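Local coordinates for protein beta subunit of photoactivated adenylyl cyclase (Beggiatoa sp. PS, PDB 5MBE) that probably makes cyclic AMP from ATP in response to blue light, joining a flavin-binding light sensor to a class III cyclase catalytic domain, at residues 151-156 and 251-256. Numbering follows the deposited sequence.
Sequences LVEKII and LSYGHV
Val152 and Val256 form a hydrogen-bonded antiparallel pair whose two bonds are nearly straight, each 2.9 Å, from Val152 N to Val256 O and from Val256 N to Val152 O. The pairing illustrates how grip can vary along two strands. At Lys154 and Gly254 it slackens, the return bond from Gly254 N to Lys154 O being weak at 3.4 Å, whereas at the far end Ile156 N approaches Ser252 O to 2.7 Å. On the face carrying Glu153, Ile155, Tyr253 and His255, the tyrosine ring leans toward strand 150-161, since chi1 (175°) sets its CG anti to the main-chain nitrogen: Ile155 CG1 meets the ring edge at Tyr253 CD1, 3.9 Å away, while Glu153 CB packs 3.4 Å from Tyr253 OH. Replacing Tyr253 by an alanine would probably leave Ile155 CG1 without its aromatic neighbour and the Glu153 methylenes freer to turn. On the face bearing Val152, Lys154, Ile156, Ser252 and Val256, Val256 CG2 rests 3.9 Å from Lys154 CG, and Ile156 CB lies 3.4 Å from Ser252 OG, which hydrogen-bonds to Ala275 O. Both strands belong to the central sheet of the cyclase domain. Strand 205-211 flanks 150-161 and strand 293-296 pairs with 247-258; helix 274-285 packs on Ile156 and Ser252, and Val299 of helix 297-301 lies against Ile155, Leu251 and Tyr253.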
ATOM      1  N   LEU A 151      13.404 -14.468   6.777  1.00 39.39           N
ATOM      2  CA  LEU A 151      12.490 -15.405   7.413  1.00 38.46           C
ATOM      3  C   LEU A 151      12.479 -15.132   8.912  1.00 37.76           C
ATOM      4  O   LEU A 151      13.518 -15.219   9.573  1.00 41.71           O
ATOM      5  CB  LEU A 151      12.905 -16.847   7.130  1.00 43.82           C
ATOM      6  CG  LEU A 151      12.046 -17.935   7.774  1.00 56.32           C
ATOM      7  CD1 LEU A 151      10.668 -17.985   7.132  1.00 49.02           C
ATOM      8  CD2 LEU A 151      12.743 -19.282   7.675  1.00 47.63           C
ATOM      9  N   VAL A 152      11.306 -14.789   9.443  1.00 36.32           N
ATOM     10  CA  VAL A 152      11.162 -14.431  10.846  1.00 42.52           C
ATOM     11  C   VAL A 152       9.943 -15.138  11.422  1.00 44.97           C
ATOM     12  O   VAL A 152       9.012 -15.511  10.703  1.00 53.50           O
ATOM     13  CB  VAL A 152      11.039 -12.904  11.047  1.00 38.76           C
ATOM     14  CG1 VAL A 152      12.366 -12.225  10.767  1.00 52.45           C
ATOM     15  CG2 VAL A 152       9.956 -12.338  10.144  1.00 41.70           C
ATOM     16  N   GLU A 153       9.971 -15.335  12.735  1.00 55.94           N
ATOM     17  CA  GLU A 153       8.831 -15.865  13.470  1.00 55.06           C
ATOM     18  C   GLU A 153       7.960 -14.693  13.904  1.00 54.74           C
ATOM     19  O   GLU A 153       8.406 -13.836  14.675  1.00 52.84           O
ATOM     20  CB  GLU A 153       9.293 -16.672  14.683  1.00 58.78           C
ATOM     21  CG  GLU A 153      10.327 -17.736  14.360  1.00 68.38           C
ATOM     22  CD  GLU A 153      11.416 -17.833  15.413  1.00 66.99           C
ATOM     23  OE1 GLU A 153      11.440 -18.833  16.162  1.00 72.29           O
ATOM     24  OE2 GLU A 153      12.247 -16.904  15.493  1.00 58.67           O
ATOM     25  N   LYS A 154       6.730 -14.645  13.400  1.00 48.99           N
ATOM     26  CA  LYS A 154       5.835 -13.540  13.703  1.00 41.14           C
ATOM     27  C   LYS A 154       4.457 -14.066  14.071  1.00 39.72           C
ATOM     28  O   LYS A 154       4.075 -15.180  13.704  1.00 35.20           O
ATOM     29  CB  LYS A 154       5.707 -12.563  12.527  1.00 44.18           C
ATOM     30  CG  LYS A 154       7.005 -11.898  12.127  1.00 59.21           C
ATOM     31  CD  LYS A 154       6.752 -10.744  11.172  1.00 55.47           C
ATOM     32  CE  LYS A 154       6.470  -9.458  11.926  1.00 57.69           C
ATOM     33  NZ  LYS A 154       7.674  -8.995  12.669  1.00 55.06           N
ATOM     34  N   ILE A 155       3.717 -13.240  14.800  1.00 37.11           N
ATOM     35  CA  ILE A 155       2.308 -13.478  15.078  1.00 33.06           C
ATOM     36  C   ILE A 155       1.502 -12.710  14.044  1.00 30.80           C
ATOM     37  O   ILE A 155       1.660 -11.493  13.902  1.00 32.43           O
ATOM     38  CB  ILE A 155       1.938 -13.044  16.501  1.00 36.00           C
ATOM     39  CG1 ILE A 155       2.665 -13.916  17.524  1.00 36.28           C
ATOM     40  CG2 ILE A 155       0.430 -13.109  16.698  1.00 40.52           C
ATOM     41  CD1 ILE A 155       2.636 -13.356  18.917  1.00 29.38           C
ATOM     42  N   ILE A 156       0.648 -13.418  13.313  1.00 36.94           N
ATOM     43  CA  ILE A 156      -0.160 -12.826  12.255  1.00 38.51           C
ATOM     44  C   ILE A 156      -1.518 -12.455  12.832  1.00 30.98           C
ATOM     45  O   ILE A 156      -2.121 -13.237  13.579  1.00 33.14           O
ATOM     46  CB  ILE A 156      -0.303 -13.787  11.062  1.00 44.46           C
ATOM     47  CG1 ILE A 156       1.078 -14.251  10.597  1.00 33.06           C
ATOM     48  CG2 ILE A 156      -1.050 -13.112   9.917  1.00 26.27           C
ATOM     49  CD1 ILE A 156       2.007 -13.115  10.221  1.00 29.31           C
ATOM     50  N   LEU A 251      -5.514 -15.154  15.344  1.00 30.79           N
ATOM     51  CA  LEU A 251      -4.076 -14.996  15.493  1.00 37.25           C
ATOM     52  C   LEU A 251      -3.382 -16.315  15.189  1.00 30.76           C
ATOM     53  O   LEU A 251      -3.892 -17.389  15.521  1.00 33.45           O
ATOM     54  CB  LEU A 251      -3.707 -14.534  16.909  1.00 37.61           C
ATOM     55  CG  LEU A 251      -4.273 -13.198  17.392  1.00 27.16           C
ATOM     56  CD1 LEU A 251      -3.922 -12.973  18.854  1.00 27.77           C
ATOM     57  CD2 LEU A 251      -3.754 -12.058  16.535  1.00 25.66           C
ATOM     58  N   SER A 252      -2.214 -16.232  14.556  1.00 29.48           N
ATOM     59  CA  SER A 252      -1.412 -17.409  14.268  1.00 38.29           C
ATOM     60  C   SER A 252       0.055 -17.079  14.491  1.00 37.69           C
ATOM     61  O   SER A 252       0.470 -15.924  14.387  1.00 35.04           O
ATOM     62  CB  SER A 252      -1.623 -17.909  12.834  1.00 39.28           C
ATOM     63  OG  SER A 252      -1.130 -16.971  11.894  1.00 44.59           O
ATOM     64  N   TYR A 253       0.834 -18.111  14.803  1.00 38.22           N
ATOM     65  CA  TYR A 253       2.271 -17.984  14.998  1.00 36.98           C
ATOM     66  C   TYR A 253       2.974 -18.992  14.107  1.00 44.37           C
ATOM     67  O   TYR A 253       2.644 -20.182  14.130  1.00 43.31           O
ATOM     68  CB  TYR A 253       2.654 -18.206  16.466  1.00 43.62           C
ATOM     69  CG  TYR A 253       4.144 -18.217  16.725  1.00 46.76           C
ATOM     70  CD1 TYR A 253       4.872 -17.036  16.760  1.00 47.60           C
ATOM     71  CD2 TYR A 253       4.820 -19.411  16.947  1.00 52.55           C
ATOM     72  CE1 TYR A 253       6.233 -17.042  17.001  1.00 53.93           C
ATOM     73  CE2 TYR A 253       6.182 -19.426  17.189  1.00 46.54           C
ATOM     74  CZ  TYR A 253       6.882 -18.239  17.216  1.00 46.33           C
ATOM     75  OH  TYR A 253       8.236 -18.245  17.456  1.00 52.99           O
ATOM     76  N   GLY A 254       3.930 -18.517  13.319  1.00 40.33           N
ATOM     77  CA  GLY A 254       4.671 -19.407  12.445  1.00 34.11           C
ATOM     78  C   GLY A 254       5.776 -18.658  11.737  1.00 39.76           C
ATOM     79  O   GLY A 254       5.984 -17.458  11.946  1.00 34.13           O
ATOM     80  N   HIS A 255       6.489 -19.394  10.891  1.00 45.39           N
ATOM     81  CA  HIS A 255       7.571 -18.822  10.102  1.00 52.74           C
ATOM     82  C   HIS A 255       6.987 -18.133   8.878  1.00 43.50           C
ATOM     83  O   HIS A 255       6.239 -18.745   8.110  1.00 53.09           O
ATOM     84  CB  HIS A 255       8.566 -19.902   9.683  1.00 54.11           C
ATOM     85  CG  HIS A 255       9.217 -20.606  10.831  1.00 58.16           C
ATOM     86  ND1 HIS A 255      10.271 -21.478  10.666  1.00 64.71           N
ATOM     87  CD2 HIS A 255       8.964 -20.570  12.161  1.00 67.81           C
ATOM     88  CE1 HIS A 255      10.641 -21.948  11.843  1.00 84.02           C
ATOM     89  NE2 HIS A 255       9.863 -21.413  12.768  1.00 80.46           N
ATOM     90  N   VAL A 256       7.324 -16.860   8.698  1.00 39.53           N
ATOM     91  CA  VAL A 256       6.868 -16.098   7.546  1.00 44.36           C
ATOM     92  C   VAL A 256       8.062 -15.395   6.921  1.00 42.03           C
ATOM     93  O   VAL A 256       9.018 -15.018   7.607  1.00 43.19           O
ATOM     94  CB  VAL A 256       5.767 -15.072   7.908  1.00 37.31           C
ATOM     95  CG1 VAL A 256       4.525 -15.783   8.407  1.00 45.61           C
ATOM     96  CG2 VAL A 256       6.276 -14.076   8.943  1.00 40.33           C
TER